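Local atomic coordinates of transcription factor GAMBIF1 (Anopheles gambiae, PDB entry 1BVO), a protein that binds DNA as a Rel-family relative of Dorsal and probably activates transcription by RNA polymerase II, represented here by its specificity domain. Residues I5-H10 with P29-T34; A52-S57 with L145-F150. All coordinates share one frame; numbering follows the deposited sequence.

The two contacts follow one another along the chain, contact 1 closing before contact 2 opens, and their centres lie about 17 Å apart. Contact 1 joins the end of strand 2-7, an outer strand of a three-stranded sheet, to the loop leading to strand 42-46. Contact 2 pairs strands 52-59 and 142-152 inside the five-stranded sheet. They adjoin where Ile5 CD1 lies 3.9 Å from Phe147 CD2, and Pro9 also packs on Leu145. Contact 2, buried and near the centre of the chain, belongs to the core of the Rel homology DNA-binding domain, while contact 1 sits nearer the bound DNA, with its nearest atom about 7 Å from it.

Contact 1. Residues I5-H10 with P29-T34; sequences ITEQPH and PGVNTT
Glu7 reaches across to the turn at Gly30-Thr33, and its side chain carries much of this contact. CB makes no close approach, so the contact begins at CG, which lies anti to the backbone N; the bend at chi2 (112°) turns CD toward the turn. CG passes 3.8 Å from Gly30 CA; glycine suits this place because a side chain here would run into the Glu7 carboxylate carbon. CD comes 3.5 Å from Asn32 ND2, with OE1 farther from that amide. OE2 does the binding: Asn32 N donates to it at 2.8 Å, almost straight at 169° and nearly in line with the C-O bond. Asn32 ND2 is also 2.9 Å from OE2, the carboxylate and amide planes being turned 54° apart. The turn is type I, closed by Thr33 N to Gly30 O at 3.0 Å.

Farther along, His10 N bonds Pro29 O at 3.0 Å, beside a single bridge between Pro9 and Gly30. His10 CB packs on Pro29 CG at 3.8 Å, and Gly30 O meets the imidazole edge in plane. Pro9 points the other way, onto Ser168 and Ile171, while Gln8 OE1 accepts from Asp169 N. The contact brings together the two ends of loop 11-28, part of the connection from strand 2-7 to strand 42-46, where Rel proteins probably carry their DNA-recognition loop.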
loop_
_atom_site.group_PDB
_atom_site.type_symbol
_atom_site.label_atom_id
_atom_site.label_comp_id
_atom_site.label_asym_id
_atom_site.label_seq_id
_atom_site.Cartn_x
_atom_site.Cartn_y
_atom_site.Cartn_z
ATOM N N ILE C 5 -18.652 24.947 -21.363
ATOM C CA ILE C 5 -18.855 24.177 -20.149
ATOM C C ILE C 5 -19.908 24.899 -19.341
ATOM O O ILE C 5 -19.592 25.728 -18.490
ATOM C CB ILE C 5 -17.580 24.051 -19.361
ATOM C CG1 ILE C 5 -16.524 23.429 -20.264
ATOM C CG2 ILE C 5 -17.832 23.258 -18.075
ATOM C CD1 ILE C 5 -15.328 22.935 -19.540
ATOM N N THR C 6 -21.160 24.539 -19.581
ATOM C CA THR C 6 -22.293 25.178 -18.935
ATOM C C THR C 6 -22.441 24.996 -17.435
ATOM O O THR C 6 -23.063 25.826 -16.769
ATOM C CB THR C 6 -23.596 24.848 -19.673
ATOM O OG1 THR C 6 -23.817 23.430 -19.675
ATOM C CG2 THR C 6 -23.500 25.339 -21.117
ATOM N N GLU C 7 -21.951 23.889 -16.903
ATOM C CA GLU C 7 -21.989 23.716 -15.461
ATOM C C GLU C 7 -20.706 23.013 -15.152
ATOM O O GLU C 7 -20.386 21.968 -15.713
ATOM C CB GLU C 7 -23.223 22.968 -14.932
ATOM C CG GLU C 7 -23.047 22.420 -13.502
ATOM C CD GLU C 7 -23.911 23.078 -12.443
ATOM O OE1 GLU C 7 -25.146 22.964 -12.491
ATOM O OE2 GLU C 7 -23.349 23.678 -11.514
ATOM N N GLN C 8 -19.902 23.731 -14.393
ATOM C CA GLN C 8 -18.592 23.304 -13.989
ATOM C C GLN C 8 -18.614 22.375 -12.817
ATOM O O GLN C 8 -19.461 22.477 -11.923
ATOM C CB GLN C 8 -17.768 24.525 -13.624
ATOM C CG GLN C 8 -17.386 25.347 -14.805
ATOM C CD GLN C 8 -16.113 24.871 -15.440
ATOM O OE1 GLN C 8 -15.493 23.899 -14.985
ATOM N NE2 GLN C 8 -15.712 25.541 -16.515
ATOM N N PRO C 9 -17.660 21.455 -12.793
ATOM C CA PRO C 9 -17.590 20.512 -11.693
ATOM C C PRO C 9 -17.298 21.245 -10.406
ATOM O O PRO C 9 -16.563 22.237 -10.376
ATOM C CB PRO C 9 -16.438 19.594 -12.095
ATOM C CG PRO C 9 -15.600 20.451 -13.013
ATOM C CD PRO C 9 -16.645 21.163 -13.814
ATOM N N HIS C 10 -17.995 20.838 -9.357
ATOM C CA HIS C 10 -17.761 21.421 -8.064
ATOM C C HIS C 10 -16.339 20.986 -7.759
ATOM O O HIS C 10 -16.034 19.790 -7.750
ATOM C CB HIS C 10 -18.710 20.859 -7.022
ATOM C CG HIS C 10 -18.563 21.515 -5.692
ATOM N ND1 HIS C 10 -19.496 22.400 -5.183
ATOM C CD2 HIS C 10 -17.555 21.485 -4.797
ATOM C CE1 HIS C 10 -19.064 22.883 -4.036
ATOM N NE2 HIS C 10 -17.881 22.342 -3.777
ATOM N N PRO C 29 -20.645 16.402 -8.430
ATOM C CA PRO C 29 -21.744 17.361 -8.552
ATOM C C PRO C 29 -21.282 18.568 -9.362
ATOM O O PRO C 29 -20.108 18.687 -9.718
ATOM C CB PRO C 29 -22.003 17.750 -7.099
ATOM C CG PRO C 29 -20.651 17.671 -6.489
ATOM C CD PRO C 29 -20.136 16.362 -7.051
ATOM N N GLY C 30 -22.215 19.457 -9.655
ATOM C CA GLY C 30 -21.895 20.663 -10.390
ATOM C C GLY C 30 -21.643 21.754 -9.370
ATOM O O GLY C 30 -21.949 21.564 -8.186
ATOM N N VAL C 31 -21.084 22.884 -9.794
ATOM C CA VAL C 31 -20.792 23.982 -8.873
ATOM C C VAL C 31 -22.027 24.398 -8.101
ATOM O O VAL C 31 -21.964 24.711 -6.906
ATOM C CB VAL C 31 -20.352 25.280 -9.588
ATOM C CG1 VAL C 31 -19.105 25.820 -8.943
ATOM C CG2 VAL C 31 -20.180 25.090 -11.072
ATOM N N ASN C 32 -23.145 24.403 -8.812
ATOM C CA ASN C 32 -24.414 24.831 -8.271
ATOM C C ASN C 32 -25.260 23.768 -7.607
ATOM O O ASN C 32 -26.402 24.043 -7.238
ATOM C CB ASN C 32 -25.200 25.518 -9.377
ATOM C CG ASN C 32 -24.373 26.570 -10.080
ATOM O OD1 ASN C 32 -23.818 27.467 -9.441
ATOM N ND2 ASN C 32 -24.227 26.435 -11.387
ATOM N N THR C 33 -24.707 22.574 -7.413
ATOM C CA THR C 33 -25.474 21.490 -6.799
ATOM C C THR C 33 -26.119 22.090 -5.557
ATOM O O THR C 33 -25.497 22.905 -4.856
ATOM C CB THR C 33 -24.607 20.206 -6.520
ATOM O OG1 THR C 33 -25.442 19.042 -6.590
ATOM C CG2 THR C 33 -23.938 20.250 -5.141
ATOM N N THR C 34 -27.424 21.874 -5.443
ATOM C CA THR C 34 -28.174 22.434 -4.345
ATOM C C THR C 34 -28.849 21.372 -3.493
ATOM O O THR C 34 -28.851 20.185 -3.837
ATOM C CB THR C 34 -29.186 23.501 -4.882
ATOM O OG1 THR C 34 -29.103 24.688 -4.087
ATOM C CG2 THR C 34 -30.605 22.998 -4.849
#

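Contact 2. Residues A52-S57 with L145-F150; sequences AVVVVS and LCFQVF
Val55 and Gln148 face each other near the middle of two antiparallel strands, joined by Val55 N to Gln148 O at 2.8 Å and Gln148 N to Val55 O at 2.7 Å. Val53 with Phe150 and Ser57 with Cys146 form hydrogen-bonded pairs of the same kind; Val54-Val149 and Val56-Phe147 are the non-hydrogen-bonded pairs between them.

These last four residues share the inner face. Val54 CG2 and Val149 CG2 meet at 3.4 Å, and Val56 CG2, anti to its carbonyl carbon, lies 3.5 Å from Phe147 CD1, the side chains running side by side. Beta-branched valines suit the extended backbone and fill the space between the sheets. On the other face, Val55 CG2 touches the Phe150 ring edge in plane, 3.7 Å from CE2. A water lies within bonding distance of Ser57 OG (2.9 Å) and can donate to Val55 O or Gln148 OE1, more acceptors being near than it has protons.

Beyond this shell, strands 83-87 and 159-172 flank the pair and extend the sheet. Val54, Val56, Phe147 and Val149 pack under Ile43 of the facing sheet and Phe97, whose ring lies about 45° to Phe147, forming the core of the immunoglobulin-like beta sandwich of Rel DNA-binding domains.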
loop_
_atom_site.group_PDB
_atom_site.type_symbol
_atom_site.label_atom_id
_atom_site.label_comp_id
_atom_site.label_asym_id
_atom_site.label_seq_id
_atom_site.Cartn_x
_atom_site.Cartn_y
_atom_site.Cartn_z
ATOM N N ALA C 52 -22.413 13.921 -32.740
ATOM C CA ALA C 52 -21.171 14.342 -32.116
ATOM C C ALA C 52 -20.961 13.658 -30.793
ATOM O O ALA C 52 -21.817 13.678 -29.916
ATOM C CB ALA C 52 -21.129 15.851 -31.938
ATOM N N VAL C 53 -19.803 13.034 -30.671
ATOM C CA VAL C 53 -19.468 12.335 -29.457
ATOM C C VAL C 53 -18.529 13.192 -28.632
ATOM O O VAL C 53 -18.028 14.226 -29.103
ATOM C CB VAL C 53 -18.842 10.977 -29.786
ATOM C CG1 VAL C 53 -19.852 10.130 -30.537
ATOM C CG2 VAL C 53 -17.590 11.169 -30.635
ATOM N N VAL C 54 -18.335 12.810 -27.381
ATOM C CA VAL C 54 -17.453 13.545 -26.508
ATOM C C VAL C 54 -16.631 12.568 -25.697
ATOM O O VAL C 54 -17.110 11.527 -25.255
ATOM C CB VAL C 54 -18.233 14.482 -25.570
ATOM C CG1 VAL C 54 -18.918 13.692 -24.459
ATOM C CG2 VAL C 54 -17.313 15.543 -24.984
ATOM N N VAL C 55 -15.351 12.881 -25.597
ATOM C CA VAL C 55 -14.406 12.089 -24.836
ATOM C C VAL C 55 -13.993 12.926 -23.651
ATOM O O VAL C 55 -13.535 14.071 -23.797
ATOM C CB VAL C 55 -13.139 11.786 -25.641
ATOM C CG1 VAL C 55 -12.117 11.059 -24.769
ATOM C CG2 VAL C 55 -13.485 10.954 -26.855
ATOM N N VAL C 56 -14.158 12.369 -22.470
ATOM C CA VAL C 56 -13.795 13.061 -21.264
ATOM C C VAL C 56 -12.683 12.252 -20.617
ATOM O O VAL C 56 -12.719 11.018 -20.616
ATOM C CB VAL C 56 -14.982 13.167 -20.295
ATOM C CG1 VAL C 56 -14.608 14.039 -19.106
ATOM C CG2 VAL C 56 -16.192 13.717 -21.014
ATOM N N SER C 57 -11.643 12.952 -20.178
ATOM C CA SER C 57 -10.529 12.310 -19.494
ATOM C C SER C 57 -9.895 13.344 -18.582
ATOM O O SER C 57 -10.184 14.539 -18.689
ATOM C CB SER C 57 -9.497 11.737 -20.472
ATOM O OG SER C 57 -8.781 12.744 -21.159
ATOM N N LEU C 145 -11.289 17.971 -15.861
ATOM C CA LEU C 145 -11.943 17.089 -16.806
ATOM C C LEU C 145 -11.659 17.689 -18.166
ATOM O O LEU C 145 -11.736 18.915 -18.349
ATOM C CB LEU C 145 -13.451 17.078 -16.554
ATOM C CG LEU C 145 -13.853 16.557 -15.175
ATOM C CD1 LEU C 145 -15.338 16.749 -14.951
ATOM C CD2 LEU C 145 -13.459 15.103 -15.056
ATOM N N CYS C 146 -11.301 16.844 -19.117
ATOM C CA CYS C 146 -11.036 17.334 -20.456
ATOM C C CYS C 146 -12.146 16.848 -21.379
ATOM O O CYS C 146 -12.475 15.650 -21.394
ATOM C CB CYS C 146 -9.702 16.844 -20.975
ATOM S SG CYS C 146 -9.191 17.731 -22.470
ATOM N N PHE C 147 -12.760 17.775 -22.107
ATOM C CA PHE C 147 -13.835 17.407 -23.007
ATOM C C PHE C 147 -13.398 17.553 -24.452
ATOM O O PHE C 147 -13.302 18.659 -24.968
ATOM C CB PHE C 147 -15.074 18.268 -22.757
ATOM C CG PHE C 147 -15.600 18.190 -21.341
ATOM C CD1 PHE C 147 -16.508 17.212 -20.977
ATOM C CD2 PHE C 147 -15.181 19.097 -20.380
ATOM C CE1 PHE C 147 -16.989 17.133 -19.668
ATOM C CE2 PHE C 147 -15.649 19.032 -19.078
ATOM C CZ PHE C 147 -16.560 18.046 -18.718
ATOM N N GLN C 148 -13.073 16.442 -25.093
ATOM C CA GLN C 148 -12.699 16.514 -26.498
ATOM C C GLN C 148 -13.934 16.153 -27.283
ATOM O O GLN C 148 -14.421 15.012 -27.188
ATOM C CB GLN C 148 -11.633 15.516 -26.861
ATOM C CG GLN C 148 -10.270 15.853 -26.413
ATOM C CD GLN C 148 -9.406 14.681 -26.616
ATOM O OE1 GLN C 148 -9.532 13.675 -25.896
ATOM N NE2 GLN C 148 -8.602 14.722 -27.673
ATOM N N VAL C 149 -14.451 17.099 -28.057
ATOM C CA VAL C 149 -15.642 16.838 -28.842
ATOM C C VAL C 149 -15.270 16.542 -30.289
ATOM O O VAL C 149 -14.336 17.143 -30.836
ATOM C CB VAL C 149 -16.652 18.008 -28.740
ATOM C CG1 VAL C 149 -17.602 18.011 -29.926
ATOM C CG2 VAL C 149 -17.454 17.883 -27.454
ATOM N N PHE C 150 -15.965 15.571 -30.881
ATOM C CA PHE C 150 -15.738 15.191 -32.270
ATOM C C PHE C 150 -17.058 15.195 -33.039
ATOM O O PHE C 150 -18.036 14.537 -32.645
ATOM C CB PHE C 150 -15.139 13.786 -32.378
ATOM C CG PHE C 150 -13.800 13.616 -31.722
ATOM C CD1 PHE C 150 -12.625 14.029 -32.359
ATOM C CD2 PHE C 150 -13.698 12.995 -30.481
ATOM C CE1 PHE C 150 -11.373 13.807 -31.773
ATOM C CE2 PHE C 150 -12.452 12.774 -29.883
ATOM C CZ PHE C 150 -11.288 13.182 -30.534
HETATM O O HOH W 1 -10.411 14.323 -23.035
#